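Local coordinates for protein amine oxidase (Emericella nidulans, PDB 3PGB) that probably oxidises primary amines as a copper- and topaquinone-dependent amine oxidase, working as a dimer of two copies of the chain, at residues Tyr389-Tyr401 with Ile508-Gly520. Numbering follows the deposited sequence.
Sequences YAANDPVQSSVAY and IQSAYYANNQDFG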
ATOM      1  N   TYR A 389      23.842   6.111  -1.338  1.00 14.14           N
ATOM      2  CA  TYR A 389      23.715   7.547  -1.598  1.00 14.01           C
ATOM      3  C   TYR A 389      24.384   7.974  -2.911  1.00 14.30           C
ATOM      4  O   TYR A 389      25.046   7.183  -3.583  1.00 13.89           O
ATOM      5  CB  TYR A 389      24.317   8.339  -0.436  1.00 13.77           C
ATOM      6  CG  TYR A 389      23.517   8.229   0.829  1.00 13.02           C
ATOM      7  CD1 TYR A 389      23.565   7.074   1.608  1.00 11.73           C
ATOM      8  CD2 TYR A 389      22.711   9.273   1.251  1.00 10.98           C
ATOM      9  CE1 TYR A 389      22.822   6.972   2.766  1.00 10.87           C
ATOM     10  CE2 TYR A 389      21.972   9.177   2.403  1.00 10.65           C
ATOM     11  CZ  TYR A 389      22.026   8.027   3.155  1.00 10.52           C
ATOM     12  OH  TYR A 389      21.282   7.950   4.309  1.00 11.22           O
ATOM     13  N   ALA A 390      24.177   9.241  -3.264  1.00 14.86           N
ATOM     14  CA  ALA A 390      24.821   9.866  -4.415  1.00 15.21           C
ATOM     15  C   ALA A 390      24.859  11.359  -4.157  1.00 15.67           C
ATOM     16  O   ALA A 390      23.978  11.889  -3.473  1.00 16.13           O
ATOM     17  CB  ALA A 390      24.055   9.570  -5.692  1.00 15.24           C
ATOM     18  N   ALA A 391      25.874  12.032  -4.693  1.00 15.90           N
ATOM     19  CA  ALA A 391      26.029  13.470  -4.493  1.00 15.99           C
ATOM     20  C   ALA A 391      27.155  14.024  -5.351  1.00 16.31           C
ATOM     21  O   ALA A 391      27.921  13.269  -5.945  1.00 16.14           O
ATOM     22  CB  ALA A 391      26.290  13.773  -3.028  1.00 15.95           C
ATOM     23  N   ASN A 392      27.252  15.348  -5.404  1.00 16.71           N
ATOM     24  CA  ASN A 392      28.364  16.009  -6.072  1.00 17.28           C
ATOM     25  C   ASN A 392      29.576  16.150  -5.147  1.00 17.67           C
ATOM     26  O   ASN A 392      30.595  16.695  -5.553  1.00 17.99           O
ATOM     27  CB  ASN A 392      27.934  17.387  -6.594  1.00 17.33           C
ATOM     28  CG  ASN A 392      28.833  17.910  -7.706  1.00 17.51           C
ATOM     29  OD1 ASN A 392      29.543  17.150  -8.361  1.00 18.83           O
ATOM     30  ND2 ASN A 392      28.790  19.217  -7.933  1.00 17.62           N
ATOM     31  N   ASP A 393      29.466  15.669  -3.907  1.00 18.09           N
ATOM     32  CA  ASP A 393      30.588  15.660  -2.970  1.00 18.40           C
ATOM     33  C   ASP A 393      31.040  14.215  -2.735  1.00 18.68           C
ATOM     34  O   ASP A 393      30.257  13.296  -2.923  1.00 19.28           O
ATOM     35  CB  ASP A 393      30.220  16.391  -1.669  1.00 18.48           C
ATOM     36  CG  ASP A 393      29.351  15.562  -0.724  1.00 19.08           C
ATOM     37  OD1 ASP A 393      29.781  14.466  -0.299  1.00 19.05           O
ATOM     38  OD2 ASP A 393      28.254  16.044  -0.358  1.00 19.39           O
ATOM     39  N   PRO A 394      32.310  14.009  -2.342  1.00 18.81           N
ATOM     40  CA  PRO A 394      32.866  12.658  -2.281  1.00 18.83           C
ATOM     41  C   PRO A 394      32.390  11.803  -1.111  1.00 18.76           C
ATOM     42  O   PRO A 394      32.395  10.577  -1.211  1.00 18.90           O
ATOM     43  CB  PRO A 394      34.366  12.912  -2.134  1.00 19.02           C
ATOM     44  CG  PRO A 394      34.452  14.210  -1.417  1.00 18.93           C
ATOM     45  CD  PRO A 394      33.278  15.022  -1.879  1.00 18.85           C
ATOM     46  N   VAL A 395      32.016  12.430  -0.002  1.00 18.53           N
ATOM     47  CA  VAL A 395      31.553  11.677   1.154  1.00 18.39           C
ATOM     48  C   VAL A 395      30.183  11.060   0.862  1.00 18.34           C
ATOM     49  O   VAL A 395      30.017   9.834   0.925  1.00 18.37           O
ATOM     50  CB  VAL A 395      31.515  12.552   2.425  1.00 18.49           C
ATOM     51  CG1 VAL A 395      30.607  11.929   3.497  1.00 18.64           C
ATOM     52  CG2 VAL A 395      32.938  12.762   2.959  1.00 18.01           C
ATOM     53  N   GLN A 396      29.218  11.905   0.523  1.00 18.10           N
ATOM     54  CA  GLN A 396      27.870  11.438   0.204  1.00 18.09           C
ATOM     55  C   GLN A 396      27.828  10.589  -1.050  1.00 17.79           C
ATOM     56  O   GLN A 396      27.021   9.662  -1.132  1.00 17.61           O
ATOM     57  CB  GLN A 396      26.891  12.608   0.061  1.00 18.24           C
ATOM     58  CG  GLN A 396      26.428  13.171   1.381  1.00 18.73           C
ATOM     59  CD  GLN A 396      25.655  12.160   2.183  1.00 19.19           C
ATOM     60  OE1 GLN A 396      24.491  11.884   1.894  1.00 20.30           O
ATOM     61  NE2 GLN A 396      26.303  11.586   3.194  1.00 19.40           N
ATOM     62  N   SER A 397      28.690  10.895  -2.017  1.00 17.52           N
ATOM     63  CA  SER A 397      28.801  10.072  -3.228  1.00 17.36           C
ATOM     64  C   SER A 397      29.227   8.638  -2.906  1.00 17.20           C
ATOM     65  O   SER A 397      28.809   7.699  -3.569  1.00 17.27           O
ATOM     66  CB  SER A 397      29.787  10.695  -4.222  1.00 17.26           C
ATOM     67  OG  SER A 397      29.947   9.882  -5.372  1.00 16.73           O
ATOM     68  N   SER A 398      30.043   8.482  -1.873  1.00 17.24           N
ATOM     69  CA  SER A 398      30.665   7.200  -1.561  1.00 17.10           C
ATOM     70  C   SER A 398      29.902   6.357  -0.552  1.00 17.02           C
ATOM     71  O   SER A 398      30.225   5.185  -0.387  1.00 17.46           O
ATOM     72  CB  SER A 398      32.078   7.434  -1.028  1.00 17.14           C
ATOM     73  OG  SER A 398      32.872   8.141  -1.969  1.00 16.78           O
ATOM     74  N   VAL A 399      28.917   6.926   0.143  1.00 16.76           N
ATOM     75  CA  VAL A 399      28.201   6.162   1.169  1.00 16.43           C
ATOM     76  C   VAL A 399      27.314   5.081   0.548  1.00 16.19           C
ATOM     77  O   VAL A 399      26.476   5.356  -0.313  1.00 16.22           O
ATOM     78  CB  VAL A 399      27.350   7.050   2.106  1.00 16.42           C
ATOM     79  CG1 VAL A 399      26.471   6.187   2.993  1.00 16.35           C
ATOM     80  CG2 VAL A 399      28.235   7.922   2.970  1.00 16.49           C
ATOM     81  N   ALA A 400      27.537   3.846   0.978  1.00 15.96           N
ATOM     82  CA  ALA A 400      26.678   2.723   0.636  1.00 15.69           C
ATOM     83  C   ALA A 400      26.608   1.806   1.856  1.00 15.49           C
ATOM     84  O   ALA A 400      27.281   0.783   1.916  1.00 15.12           O
ATOM     85  CB  ALA A 400      27.212   1.988  -0.579  1.00 15.55           C
ATOM     86  N   TYR A 401      25.802   2.211   2.837  1.00 15.53           N
ATOM     87  CA  TYR A 401      25.677   1.473   4.092  1.00 15.57           C
ATOM     88  C   TYR A 401      25.104   0.079   3.869  1.00 15.66           C
ATOM     89  O   TYR A 401      24.144  -0.102   3.125  1.00 15.67           O
ATOM     90  CB  TYR A 401      24.779   2.215   5.097  1.00 15.47           C
ATOM     91  CG  TYR A 401      25.370   3.490   5.658  1.00 15.20           C
ATOM     92  CD1 TYR A 401      26.584   3.478   6.324  1.00 15.53           C
ATOM     93  CD2 TYR A 401      24.702   4.698   5.541  1.00 14.96           C
ATOM     94  CE1 TYR A 401      27.126   4.630   6.835  1.00 15.35           C
ATOM     95  CE2 TYR A 401      25.239   5.860   6.053  1.00 15.21           C
ATOM     96  CZ  TYR A 401      26.456   5.817   6.701  1.00 15.58           C
ATOM     97  OH  TYR A 401      27.018   6.960   7.224  1.00 16.78           O
ATOM     98  N   ILE A 508      17.530  11.974   8.472  1.00 13.92           N
ATOM     99  CA  ILE A 508      18.179  11.706   7.209  1.00 14.10           C
ATOM    100  C   ILE A 508      19.673  11.984   7.369  1.00 14.73           C
ATOM    101  O   ILE A 508      20.073  12.773   8.225  1.00 14.77           O
ATOM    102  CB  ILE A 508      17.569  12.541   6.049  1.00 13.97           C
ATOM    103  CG1 ILE A 508      17.889  14.034   6.190  1.00 13.88           C
ATOM    104  CG2 ILE A 508      16.064  12.315   5.972  1.00 13.42           C
ATOM    105  CD1 ILE A 508      17.438  14.879   4.988  1.00 13.79           C
ATOM    106  N   GLN A 509      20.497  11.316   6.568  1.00 15.34           N
ATOM    107  CA  GLN A 509      21.895  11.690   6.480  1.00 15.60           C
ATOM    108  C   GLN A 509      22.008  12.741   5.398  1.00 15.93           C
ATOM    109  O   GLN A 509      21.887  12.451   4.203  1.00 16.04           O
ATOM    110  CB  GLN A 509      22.812  10.510   6.195  1.00 15.59           C
ATOM    111  CG  GLN A 509      24.264  10.893   6.379  1.00 15.97           C
ATOM    112  CD  GLN A 509      25.190   9.723   6.275  1.00 16.56           C
ATOM    113  OE1 GLN A 509      25.869   9.552   5.266  1.00 18.67           O
ATOM    114  NE2 GLN A 509      25.223   8.900   7.312  1.00 16.29           N
ATOM    115  N   SER A 510      22.254  13.965   5.850  1.00 16.25           N
ATOM    116  CA  SER A 510      22.151  15.163   5.033  1.00 16.31           C
ATOM    117  C   SER A 510      23.351  15.319   4.110  1.00 16.00           C
ATOM    118  O   SER A 510      24.277  14.514   4.142  1.00 16.26           O
ATOM    119  CB  SER A 510      22.045  16.363   5.973  1.00 16.38           C
ATOM    120  OG  SER A 510      21.834  17.565   5.279  1.00 18.53           O
ATOM    121  N   ALA A 511      23.314  16.351   3.274  1.00 15.80           N
ATOM    122  CA  ALA A 511      24.438  16.715   2.416  1.00 15.63           C
ATOM    123  C   ALA A 511      24.560  18.231   2.387  1.00 15.58           C
ATOM    124  O   ALA A 511      23.554  18.934   2.469  1.00 15.68           O
ATOM    125  CB  ALA A 511      24.231  16.174   1.011  1.00 15.61           C
ATOM    126  N   TYR A 512      25.789  18.733   2.284  1.00 15.55           N
ATOM    127  CA  TYR A 512      26.021  20.175   2.194  1.00 15.36           C
ATOM    128  C   TYR A 512      25.456  20.691   0.878  1.00 15.44           C
ATOM    129  O   TYR A 512      25.554  20.021  -0.151  1.00 15.71           O
ATOM    130  CB  TYR A 512      27.515  20.504   2.307  1.00 15.33           C
ATOM    131  CG  TYR A 512      27.797  21.955   2.643  1.00 14.50           C
ATOM    132  CD1 TYR A 512      27.468  22.479   3.895  1.00 14.26           C
ATOM    133  CD2 TYR A 512      28.399  22.799   1.720  1.00 13.94           C
ATOM    134  CE1 TYR A 512      27.726  23.808   4.212  1.00 13.79           C
ATOM    135  CE2 TYR A 512      28.656  24.128   2.021  1.00 14.38           C
ATOM    136  CZ  TYR A 512      28.324  24.623   3.270  1.00 14.30           C
ATOM    137  OH  TYR A 512      28.585  25.934   3.561  1.00 13.95           O
ATOM    138  N   TYR A 513      24.860  21.877   0.916  1.00 15.68           N
ATOM    139  CA  TYR A 513      24.092  22.393  -0.226  1.00 15.50           C
ATOM    140  C   TYR A 513      24.965  22.717  -1.426  1.00 15.74           C
ATOM    141  O   TYR A 513      24.534  22.550  -2.568  1.00 15.89           O
ATOM    142  CB  TYR A 513      23.298  23.640   0.168  1.00 15.36           C
ATOM    143  CG  TYR A 513      24.067  24.944   0.069  1.00 15.42           C
ATOM    144  CD1 TYR A 513      23.869  25.808  -1.005  1.00 15.63           C
ATOM    145  CD2 TYR A 513      24.991  25.312   1.048  1.00 15.62           C
ATOM    146  CE1 TYR A 513      24.572  27.006  -1.105  1.00 16.02           C
ATOM    147  CE2 TYR A 513      25.696  26.512   0.961  1.00 15.72           C
ATOM    148  CZ  TYR A 513      25.482  27.352  -0.116  1.00 15.97           C
ATOM    149  OH  TYR A 513      26.173  28.534  -0.208  1.00 15.24           O
ATOM    150  N   ALA A 514      26.189  23.172  -1.158  1.00 15.81           N
ATOM    151  CA  ALA A 514      27.020  23.814  -2.168  1.00 15.90           C
ATOM    152  C   ALA A 514      27.232  22.925  -3.384  1.00 15.90           C
ATOM    153  O   ALA A 514      27.806  21.848  -3.279  1.00 15.76           O
ATOM    154  CB  ALA A 514      28.363  24.234  -1.567  1.00 16.04           C
ATOM    155  N   ASN A 515      26.727  23.380  -4.529  1.00 16.08           N
ATOM    156  CA  ASN A 515      26.969  22.733  -5.815  1.00 16.32           C
ATOM    157  C   ASN A 515      26.379  21.325  -5.935  1.00 16.60           C
ATOM    158  O   ASN A 515      26.818  20.540  -6.779  1.00 16.58           O
ATOM    159  CB  ASN A 515      28.471  22.679  -6.106  1.00 16.39           C
ATOM    160  CG  ASN A 515      29.181  23.951  -5.707  1.00 16.51           C
ATOM    161  OD1 ASN A 515      28.931  25.018  -6.274  1.00 16.58           O
ATOM    162  ND2 ASN A 515      30.057  23.852  -4.711  1.00 15.46           N
ATOM    163  N   ASN A 516      25.376  21.011  -5.113  1.00 16.75           N
ATOM    164  CA  ASN A 516      24.771  19.677  -5.119  1.00 17.02           C
ATOM    165  C   ASN A 516      23.405  19.650  -5.830  1.00 17.15           C
ATOM    166  O   ASN A 516      22.553  18.824  -5.515  1.00 17.07           O
ATOM    167  CB  ASN A 516      24.635  19.179  -3.679  1.00 17.14           C
ATOM    168  CG  ASN A 516      24.623  17.667  -3.577  1.00 17.01           C
ATOM    169  OD1 ASN A 516      25.442  16.991  -4.192  1.00 17.86           O
ATOM    170  ND2 ASN A 516      23.702  17.131  -2.781  1.00 16.81           N
ATOM    171  N   GLN A 517      23.224  20.540  -6.806  1.00 17.32           N
ATOM    172  CA  GLN A 517      21.939  20.736  -7.472  1.00 17.59           C
ATOM    173  C   GLN A 517      21.412  19.495  -8.180  1.00 17.33           C
ATOM    174  O   GLN A 517      20.200  19.324  -8.291  1.00 17.53           O
ATOM    175  CB  GLN A 517      22.033  21.855  -8.516  1.00 17.89           C
ATOM    176  CG  GLN A 517      22.199  23.253  -7.943  1.00 19.76           C
ATOM    177  CD  GLN A 517      23.655  23.660  -7.796  1.00 21.58           C
ATOM    178  OE1 GLN A 517      24.545  22.810  -7.733  1.00 21.66           O
ATOM    179  NE2 GLN A 517      23.903  24.969  -7.759  1.00 22.65           N
ATOM    180  N   ASP A 518      22.322  18.654  -8.674  1.00 16.93           N
ATOM    181  CA  ASP A 518      21.957  17.490  -9.483  1.00 16.87           C
ATOM    182  C   ASP A 518      21.655  16.242  -8.650  1.00 16.52           C
ATOM    183  O   ASP A 518      21.300  15.192  -9.199  1.00 16.32           O
ATOM    184  CB  ASP A 518      23.062  17.191 -10.512  1.00 16.97           C
ATOM    185  CG  ASP A 518      23.128  18.236 -11.635  1.00 17.46           C
ATOM    186  OD1 ASP A 518      22.443  19.275 -11.555  1.00 19.06           O
ATOM    187  OD2 ASP A 518      23.867  18.018 -12.607  1.00 17.79           O
ATOM    188  N   PHE A 519      21.771  16.363  -7.331  1.00 16.27           N
ATOM    189  CA  PHE A 519      21.670  15.217  -6.436  1.00 16.10           C
ATOM    190  C   PHE A 519      20.749  15.475  -5.247  1.00 16.27           C
ATOM    191  O   PHE A 519      20.926  14.875  -4.185  1.00 16.47           O
ATOM    192  CB  PHE A 519      23.063  14.829  -5.938  1.00 15.89           C
ATOM    193  CG  PHE A 519      24.043  14.540  -7.034  1.00 15.25           C
ATOM    194  CD1 PHE A 519      24.260  13.237  -7.467  1.00 15.36           C
ATOM    195  CD2 PHE A 519      24.754  15.565  -7.628  1.00 14.23           C
ATOM    196  CE1 PHE A 519      25.172  12.966  -8.480  1.00 15.15           C
ATOM    197  CE2 PHE A 519      25.658  15.305  -8.639  1.00 14.62           C
ATOM    198  CZ  PHE A 519      25.873  14.001  -9.066  1.00 14.70           C
ATOM    199  N   GLY A 520      19.767  16.356  -5.422  1.00 16.42           N
ATOM    200  CA  GLY A 520      18.783  16.626  -4.374  1.00 16.48           C
ATOM    201  C   GLY A 520      18.204  18.029  -4.403  1.00 16.61           C
ATOM    202  O   GLY A 520      18.430  18.796  -5.348  1.00 16.67           O
TER
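The Phe519 ring lies flat against the backbone joining Ala391 to Asn392: the carbonyl carbon of Ala391 sits over the ring centre, 3.5 Å above its plane, and the amide N of Asn392 lies over the same face, nearer the rim. At the far end of the contact, the Tyr401 ring carries CG1 of Val399 on one face and receives the amide of Gln509 at its edge, the two planes standing nearly perpendicular at 85°. With CG anti to the backbone N (chi1 -169°) and an extended chain beyond, Gln509 brings its amide between the Gln396 amide and the Tyr401 hydroxyl. Gln509 NE2 gives a straight bond of 2.6 Å to Tyr401 OH, while Gln509 OE1 accepts from Gln396 NE2 at 2.9 Å, the donor meeting a lone pair of the oxygen within the plane of the amide. These two bonds fix the rotation of the Gln509 amide. Gln396 bends at chi2 to bring its amide there, leaving Gln396 CG against Ala511 CB at 3.7 Å and OE1 bonded to Ser530.

Around Asn392, the turn 513-516 is gripped twice. Asn392 N donates almost linearly to Asn516 OD1, 2.7 Å away, and Asn392 ND2 to Asn515 O at 2.6 Å. Asp393 then caps helix 394-398, its OD1 accepting from Gln396 N. Asn392 O is hydrogen-bonded to Trp565 NE1 of the second subunit, and Met574 of that subunit packs on Phe519.

Gln509 CB packs at 3.5 Å against Tyr389 OH, which is hydrogen-bonded to O4 of the topaquinone at position 484; the Tyr389 ring also meets that of the copper ligand His532. Two separate sets of bonds result: the Asn392 pair beside the second subunit, and the buried Gln396-Gln509-Tyr401 chain, which may help to place Tyr389 by the cofactor and Tyr401 close to Asp403, the predicted proton acceptor.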